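Long-range contacts in arginase (PDB 2EF5), which probably catalyses the hydrolysis of L-arginine to L-ornithine and urea, using two manganese ions per subunit: residues 93-98 / 260-265; 118-123 / 217-222. One frame throughout, in Å; residues are numbered along the deposited sequence.

Contact 1: residues 93-98 / 260-265. With MN (manganese (II) ion), chain H.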
ATOM      1  N   GLY A  93      18.939  28.446 -26.904  1.00 22.56           N
ATOM      2  CA  GLY A  93      17.788  28.281 -27.743  1.00 25.23           C
ATOM      3  C   GLY A  93      16.522  29.029 -27.488  1.00 28.21           C
ATOM      4  O   GLY A  93      16.397  29.890 -26.610  1.00 28.23           O
ATOM      5  N   GLY A  94      15.596  28.688 -28.370  1.00 29.63           N
ATOM      6  CA  GLY A  94      14.254  29.174 -28.326  1.00 26.93           C
ATOM      7  C   GLY A  94      13.661  27.832 -27.951  1.00 26.16           C
ATOM      8  O   GLY A  94      13.974  27.314 -26.875  1.00 22.53           O
ATOM      9  N   ASP A  95      12.878  27.243 -28.852  1.00 24.08           N
ATOM     10  CA  ASP A  95      12.231  25.956 -28.614  1.00 24.67           C
ATOM     11  C   ASP A  95      13.158  24.849 -28.156  1.00 23.67           C
ATOM     12  O   ASP A  95      14.271  24.711 -28.657  1.00 23.33           O
ATOM     13  CB  ASP A  95      11.537  25.449 -29.884  1.00 27.56           C
ATOM     14  CG  ASP A  95      10.513  26.414 -30.421  1.00 30.51           C
ATOM     15  OD1 ASP A  95       9.805  27.039 -29.605  1.00 33.12           O
ATOM     16  OD2 ASP A  95      10.406  26.530 -31.661  1.00 32.84           O
ATOM     17  N   HIS A  96      12.664  24.026 -27.237  1.00 22.03           N
ATOM     18  CA  HIS A  96      13.435  22.894 -26.743  1.00 22.23           C
ATOM     19  C   HIS A  96      13.597  21.861 -27.861  1.00 21.71           C
ATOM     20  O   HIS A  96      14.370  20.913 -27.736  1.00 20.21           O
ATOM     21  CB  HIS A  96      12.726  22.253 -25.550  1.00 21.40           C
ATOM     22  CG  HIS A  96      13.674  21.607 -24.584  1.00 23.17           C
ATOM     23  ND1 HIS A  96      13.328  21.361 -23.267  1.00 21.07           N
ATOM     24  CD2 HIS A  96      14.953  21.225 -24.724  1.00 20.99           C
ATOM     25  CE1 HIS A  96      14.378  20.859 -22.642  1.00 21.64           C
ATOM     26  NE2 HIS A  96      15.378  20.763 -23.492  1.00 22.44           N
ATOM     27  N   SER A  97      12.854  22.050 -28.948  1.00 22.72           N
ATOM     28  CA  SER A  97      12.920  21.155 -30.103  1.00 24.22           C
ATOM     29  C   SER A  97      14.351  21.063 -30.613  1.00 23.34           C
ATOM     30  O   SER A  97      14.750  20.042 -31.158  1.00 23.22           O
ATOM     31  CB  SER A  97      12.032  21.673 -31.238  1.00 25.87           C
ATOM     32  OG  SER A  97      10.669  21.718 -30.858  1.00 30.55           O
ATOM     33  N   LEU A  98      15.116  22.138 -30.435  1.00 22.74           N
ATOM     34  CA  LEU A  98      16.506  22.174 -30.887  1.00 22.26           C
ATOM     35  C   LEU A  98      17.343  21.051 -30.287  1.00 21.04           C
ATOM     36  O   LEU A  98      18.368  20.663 -30.853  1.00 21.10           O
ATOM     37  CB  LEU A  98      17.142  23.529 -30.546  1.00 21.66           C
ATOM     38  CG  LEU A  98      17.354  23.863 -29.064  1.00 23.78           C
ATOM     39  CD1 LEU A  98      18.583  23.143 -28.520  1.00 21.99           C
ATOM     40  CD2 LEU A  98      17.543  25.366 -28.922  1.00 23.32           C
ATOM     41  N   LEU A 260      20.693  25.566 -23.153  1.00 16.24           N
ATOM     42  CA  LEU A 260      20.063  26.577 -22.301  1.00 16.70           C
ATOM     43  C   LEU A 260      18.884  27.003 -23.165  1.00 16.36           C
ATOM     44  O   LEU A 260      19.040  27.799 -24.085  1.00 15.08           O
ATOM     45  CB  LEU A 260      21.005  27.757 -22.058  1.00 17.17           C
ATOM     46  CG  LEU A 260      22.286  27.459 -21.278  1.00 17.99           C
ATOM     47  CD1 LEU A 260      23.111  28.739 -21.173  1.00 16.44           C
ATOM     48  CD2 LEU A 260      21.943  26.936 -19.885  1.00 17.58           C
ATOM     49  N   VAL A 261      17.707  26.460 -22.877  1.00 15.67           N
ATOM     50  CA  VAL A 261      16.539  26.727 -23.704  1.00 17.48           C
ATOM     51  C   VAL A 261      15.325  27.378 -23.057  1.00 18.25           C
ATOM     52  O   VAL A 261      15.255  27.551 -21.845  1.00 17.87           O
ATOM     53  CB  VAL A 261      16.038  25.410 -24.353  1.00 17.70           C
ATOM     54  CG1 VAL A 261      17.170  24.732 -25.134  1.00 19.46           C
ATOM     55  CG2 VAL A 261      15.526  24.466 -23.262  1.00 16.46           C
ATOM     56  N   GLU A 262      14.370  27.717 -23.919  1.00 20.69           N
ATOM     57  CA  GLU A 262      13.086  28.301 -23.551  1.00 21.82           C
ATOM     58  C   GLU A 262      13.084  29.671 -22.860  1.00 22.02           C
ATOM     59  O   GLU A 262      12.097  30.049 -22.228  1.00 21.61           O
ATOM     60  CB  GLU A 262      12.299  27.282 -22.721  1.00 22.56           C
ATOM     61  CG  GLU A 262      11.940  25.990 -23.481  1.00 26.13           C
ATOM     62  CD  GLU A 262      10.796  26.177 -24.477  1.00 28.64           C
ATOM     63  OE1 GLU A 262       9.825  26.881 -24.141  1.00 30.42           O
ATOM     64  OE2 GLU A 262      10.853  25.608 -25.590  1.00 29.74           O
ATOM     65  N   VAL A 263      14.174  30.416 -22.976  1.00 21.89           N
ATOM     66  CA  VAL A 263      14.218  31.751 -22.391  1.00 22.50           C
ATOM     67  C   VAL A 263      13.369  32.659 -23.299  1.00 22.24           C
ATOM     68  O   VAL A 263      13.597  32.726 -24.508  1.00 21.30           O
ATOM     69  CB  VAL A 263      15.671  32.292 -22.329  1.00 22.64           C
ATOM     70  CG1 VAL A 263      15.676  33.727 -21.825  1.00 21.55           C
ATOM     71  CG2 VAL A 263      16.511  31.411 -21.413  1.00 21.08           C
ATOM     72  N   ASN A 264      12.390  33.347 -22.717  1.00 22.56           N
ATOM     73  CA  ASN A 264      11.508  34.225 -23.487  1.00 23.46           C
ATOM     74  C   ASN A 264      11.550  35.631 -22.895  1.00 23.44           C
ATOM     75  O   ASN A 264      10.802  35.951 -21.975  1.00 21.16           O
ATOM     76  CB  ASN A 264      10.072  33.694 -23.450  1.00 25.15           C
ATOM     77  CG  ASN A 264       9.166  34.381 -24.461  1.00 26.99           C
ATOM     78  OD1 ASN A 264       9.408  35.520 -24.851  1.00 28.22           O
ATOM     79  ND2 ASN A 264       8.109  33.690 -24.881  1.00 29.88           N
ATOM     80  N   PRO A 265      12.432  36.491 -23.423  1.00 23.90           N
ATOM     81  CA  PRO A 265      12.549  37.860 -22.915  1.00 24.29           C
ATOM     82  C   PRO A 265      11.272  38.696 -22.957  1.00 24.29           C
ATOM     83  O   PRO A 265      11.114  39.626 -22.171  1.00 24.71           O
ATOM     84  CB  PRO A 265      13.689  38.451 -23.756  1.00 25.17           C
ATOM     85  CG  PRO A 265      13.645  37.664 -25.016  1.00 26.04           C
ATOM     86  CD  PRO A 265      13.368  36.260 -24.538  1.00 24.61           C
TER
HETATM   87 MN    MN H1102      11.309  21.509 -22.397  1.00 28.24          MN

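Contact 2: residues 118-123 / 217-222. With MN (manganese (II) ion), chain G; MN (manganese (II) ion), chain H.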
ATOM      1  N   ASP A 118      13.732  20.052 -16.522  1.00 17.51           N
ATOM      2  CA  ASP A 118      12.587  20.709 -17.115  1.00 18.12           C
ATOM      3  C   ASP A 118      11.342  20.538 -16.257  1.00 17.61           C
ATOM      4  O   ASP A 118      11.222  19.560 -15.519  1.00 16.21           O
ATOM      5  CB  ASP A 118      12.361  19.992 -18.437  1.00 20.88           C
ATOM      6  CG  ASP A 118      11.617  20.804 -19.440  1.00 22.00           C
ATOM      7  OD1 ASP A 118      10.570  21.399 -19.107  1.00 22.41           O
ATOM      8  OD2 ASP A 118      12.101  20.803 -20.590  1.00 22.90           O
ATOM      9  N   ALA A 119      10.398  21.471 -16.378  1.00 19.07           N
ATOM     10  CA  ALA A 119       9.145  21.363 -15.637  1.00 19.24           C
ATOM     11  C   ALA A 119       8.279  20.355 -16.398  1.00 20.90           C
ATOM     12  O   ALA A 119       7.310  19.819 -15.853  1.00 18.75           O
ATOM     13  CB  ALA A 119       8.439  22.705 -15.574  1.00 19.59           C
ATOM     14  N   HIS A 120       8.634  20.111 -17.660  1.00 21.04           N
ATOM     15  CA  HIS A 120       7.904  19.156 -18.493  1.00 24.00           C
ATOM     16  C   HIS A 120       8.826  18.020 -18.917  1.00 23.94           C
ATOM     17  O   HIS A 120      10.043  18.128 -18.791  1.00 22.87           O
ATOM     18  CB  HIS A 120       7.342  19.847 -19.737  1.00 26.44           C
ATOM     19  CG  HIS A 120       6.526  21.060 -19.430  1.00 29.17           C
ATOM     20  ND1 HIS A 120       7.071  22.321 -19.327  1.00 30.34           N
ATOM     21  CD2 HIS A 120       5.205  21.198 -19.148  1.00 31.27           C
ATOM     22  CE1 HIS A 120       6.127  23.187 -18.993  1.00 32.00           C
ATOM     23  NE2 HIS A 120       4.986  22.527 -18.879  1.00 33.50           N
ATOM     24  N   ALA A 121       8.241  16.940 -19.426  1.00 24.62           N
ATOM     25  CA  ALA A 121       9.008  15.775 -19.856  1.00 25.42           C
ATOM     26  C   ALA A 121       9.322  15.781 -21.347  1.00 24.95           C
ATOM     27  O   ALA A 121      10.229  15.075 -21.788  1.00 25.37           O
ATOM     28  CB  ALA A 121       8.257  14.503 -19.495  1.00 25.76           C
ATOM     29  N   ASP A 122       8.580  16.576 -22.113  1.00 23.67           N
ATOM     30  CA  ASP A 122       8.772  16.659 -23.561  1.00 25.07           C
ATOM     31  C   ASP A 122       8.871  15.255 -24.144  1.00 24.87           C
ATOM     32  O   ASP A 122       9.684  15.000 -25.038  1.00 24.89           O
ATOM     33  CB  ASP A 122      10.052  17.430 -23.899  1.00 24.75           C
ATOM     34  CG  ASP A 122      10.010  18.869 -23.429  1.00 24.62           C
ATOM     35  OD1 ASP A 122       8.940  19.503 -23.542  1.00 24.77           O
ATOM     36  OD2 ASP A 122      11.050  19.369 -22.961  1.00 22.67           O
ATOM     37  N   PHE A 123       8.035  14.355 -23.635  1.00 23.93           N
ATOM     38  CA  PHE A 123       8.039  12.969 -24.069  1.00 26.09           C
ATOM     39  C   PHE A 123       6.786  12.571 -24.858  1.00 27.66           C
ATOM     40  O   PHE A 123       6.382  11.404 -24.850  1.00 27.71           O
ATOM     41  CB  PHE A 123       8.190  12.058 -22.852  1.00 24.52           C
ATOM     42  CG  PHE A 123       9.018  10.828 -23.112  1.00 25.57           C
ATOM     43  CD1 PHE A 123      10.396  10.918 -23.243  1.00 25.15           C
ATOM     44  CD2 PHE A 123       8.417   9.581 -23.224  1.00 24.51           C
ATOM     45  CE1 PHE A 123      11.168   9.782 -23.481  1.00 26.18           C
ATOM     46  CE2 PHE A 123       9.171   8.440 -23.463  1.00 24.25           C
ATOM     47  CZ  PHE A 123      10.552   8.536 -23.593  1.00 26.48           C
ATOM     48  N   ASP A 217      15.935  23.575 -19.303  1.00 18.12           N
ATOM     49  CA  ASP A 217      14.794  24.371 -19.722  1.00 19.30           C
ATOM     50  C   ASP A 217      14.569  25.377 -18.597  1.00 18.62           C
ATOM     51  O   ASP A 217      14.433  24.994 -17.437  1.00 16.91           O
ATOM     52  CB  ASP A 217      13.549  23.494 -19.878  1.00 20.48           C
ATOM     53  CG  ASP A 217      12.384  24.247 -20.482  1.00 23.34           C
ATOM     54  OD1 ASP A 217      12.127  25.387 -20.051  1.00 23.05           O
ATOM     55  OD2 ASP A 217      11.716  23.703 -21.384  1.00 27.22           O
ATOM     56  N   ALA A 218      14.542  26.659 -18.944  1.00 18.76           N
ATOM     57  CA  ALA A 218      14.363  27.716 -17.956  1.00 18.86           C
ATOM     58  C   ALA A 218      13.126  27.529 -17.095  1.00 19.02           C
ATOM     59  O   ALA A 218      13.106  27.964 -15.944  1.00 20.13           O
ATOM     60  CB  ALA A 218      14.301  29.080 -18.655  1.00 17.12           C
ATOM     61  N   ASP A 219      12.096  26.887 -17.638  1.00 18.75           N
ATOM     62  CA  ASP A 219      10.872  26.716 -16.875  1.00 19.19           C
ATOM     63  C   ASP A 219      10.949  25.748 -15.706  1.00 18.59           C
ATOM     64  O   ASP A 219       9.966  25.573 -15.005  1.00 17.72           O
ATOM     65  CB  ASP A 219       9.699  26.334 -17.787  1.00 20.03           C
ATOM     66  CG  ASP A 219       9.768  24.903 -18.285  1.00 22.56           C
ATOM     67  OD1 ASP A 219      10.587  24.102 -17.797  1.00 23.75           O
ATOM     68  OD2 ASP A 219       8.968  24.574 -19.177  1.00 28.49           O
ATOM     69  N   VAL A 220      12.102  25.119 -15.484  1.00 18.73           N
ATOM     70  CA  VAL A 220      12.226  24.197 -14.356  1.00 18.31           C
ATOM     71  C   VAL A 220      12.295  25.027 -13.075  1.00 18.64           C
ATOM     72  O   VAL A 220      11.930  24.566 -11.998  1.00 17.10           O
ATOM     73  CB  VAL A 220      13.499  23.317 -14.464  1.00 16.91           C
ATOM     74  CG1 VAL A 220      14.744  24.148 -14.199  1.00 16.26           C
ATOM     75  CG2 VAL A 220      13.409  22.159 -13.489  1.00 14.76           C
ATOM     76  N   LEU A 221      12.765  26.260 -13.213  1.00 18.41           N
ATOM     77  CA  LEU A 221      12.892  27.172 -12.086  1.00 19.03           C
ATOM     78  C   LEU A 221      11.512  27.681 -11.727  1.00 18.79           C
ATOM     79  O   LEU A 221      10.648  27.793 -12.588  1.00 19.12           O
ATOM     80  CB  LEU A 221      13.776  28.361 -12.458  1.00 19.71           C
ATOM     81  CG  LEU A 221      15.221  28.039 -12.825  1.00 22.29           C
ATOM     82  CD1 LEU A 221      15.874  29.266 -13.428  1.00 22.01           C
ATOM     83  CD2 LEU A 221      15.972  27.569 -11.584  1.00 24.87           C
ATOM     84  N   ASP A 222      11.299  27.999 -10.461  1.00 19.11           N
ATOM     85  CA  ASP A 222       9.996  28.499 -10.067  1.00 20.56           C
ATOM     86  C   ASP A 222       9.714  29.758 -10.888  1.00 21.16           C
ATOM     87  O   ASP A 222      10.625  30.543 -11.158  1.00 21.47           O
ATOM     88  CB  ASP A 222       9.972  28.837  -8.573  1.00 21.92           C
ATOM     89  CG  ASP A 222       8.575  29.056  -8.066  1.00 24.63           C
ATOM     90  OD1 ASP A 222       7.846  28.053  -7.887  1.00 24.27           O
ATOM     91  OD2 ASP A 222       8.185  30.229  -7.873  1.00 27.20           O
TER
HETATM   92 MN    MN G1101       9.568  22.861 -20.446  1.00 42.16          MN
HETATM   93 MN    MN H1102      11.309  21.509 -22.397  1.00 28.24          MN

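Contact 1: residues 93-98 / 260-265
At the C-terminal ends of the central strands of the arginase sheet, where the manganese ions bind and the neighbouring parallel strands 87-93 and 255-261 run out, Gly-93 and Gly-94 pair with Leu-260 to Glu-262. Gly-93 N donates to Leu-260 O at 2.9 Å, and Glu-262 N returns a bond to Gly-94 O at 3.0 Å. Glycine suits both positions: Leu-98 CD2 packs where a side chain on Gly-93 would begin, and Gly-94 turns with a psi of -113°, a backbone shape other residues seldom take. This turn brings His-96 round to the chain H manganese, which its ND1 binds at 2.2 Å. Val-261 splits its branches. Val-261 CG2 sits over the middle of the His-96 ring in a CH-pi contact, 3.5 Å from the ring centroid, while Val-261 CG1 packs on Leu-98 CD2 at 3.9 Å. Glu-262 bends at chi2 (-75°), folding its carboxylate back so that the anti lone pair of OE2 takes the His-96 N-H at 2.9 Å, a rather bent bond (135°). The first-shell ligand is thereby gripped through its backbone as well as its ring. The ring has further support outside the two segments, as Ser-215 OG hydrogen-bonds NE2 and Trp-116 stacks on the imidazole. Beyond the pair, strand 212-217 borders strand 255-261, and Val-263 leans on helix 272-284.

Contact 2: residues 118-123 / 217-222
Asp-118, Asp-219 and Asp-217 carry this contact, three carboxylates gathered round the two manganese ions. Asp-118 spans the pair with both oxygens: OD1 binds the chain G ion at 2.2 Å and OD2 the chain H ion at 2.1 Å. Asp-217 bridges differently, its single OD2 lying 2.5 Å from each manganese, with its carboxylate plane turned 61° from that of Asp-118. Asp-219 OD2 binds the chain G ion, and Asp-219 OD1 accepts the Ala-119 N-H at 3.0 Å in a nearly straight bond (164°) that arrives from above the carboxylate plane. The small Ala-119 methyl fits close against Asp-219. Two Asx turns steady the bridging groups: Asp-118 OD1 takes the His-120 N-H at 2.7 Å, and Asp-217 OD1 takes the Asp-219 N-H at 2.8 Å. His-120 turns a ring edge to the chain G ion, ND1 standing at a long 2.8 Å. Asp-122 OD2 joins the chain H ion, whose shell His-96 completes on the protein side. Acceptor oxygens crowd here, Asp-118 OD2 and Asp-217 OD2 being only 3.0 Å apart; such closeness probably depends on the chain H ion, which both bind, to offset the repulsion. As in other arginases, the paired ions would be expected to activate the water that attacks the substrate guanidinium.

In the fold
From the N terminus, the chain reaches the end of strand 87-93 and enters segment 93-98, then strand 113-117 delivers segment 118-123. Some ninety residues later strand 212-217 brings in 217-222, and contact 2 closes its loop. Strand 255-261 then leads to 260-265, closing contact 1, so contact 2 is nested inside the larger loop. All four segments lie at or just past the C-terminal ends of strands adjacent in the parallel sheet, in the order 87-93, 255-261, 212-217, 113-117. A probable backbone hydrogen bond from Ala-218 N to Val-261 O joins the contacts, and the chain H manganese takes ligands from both.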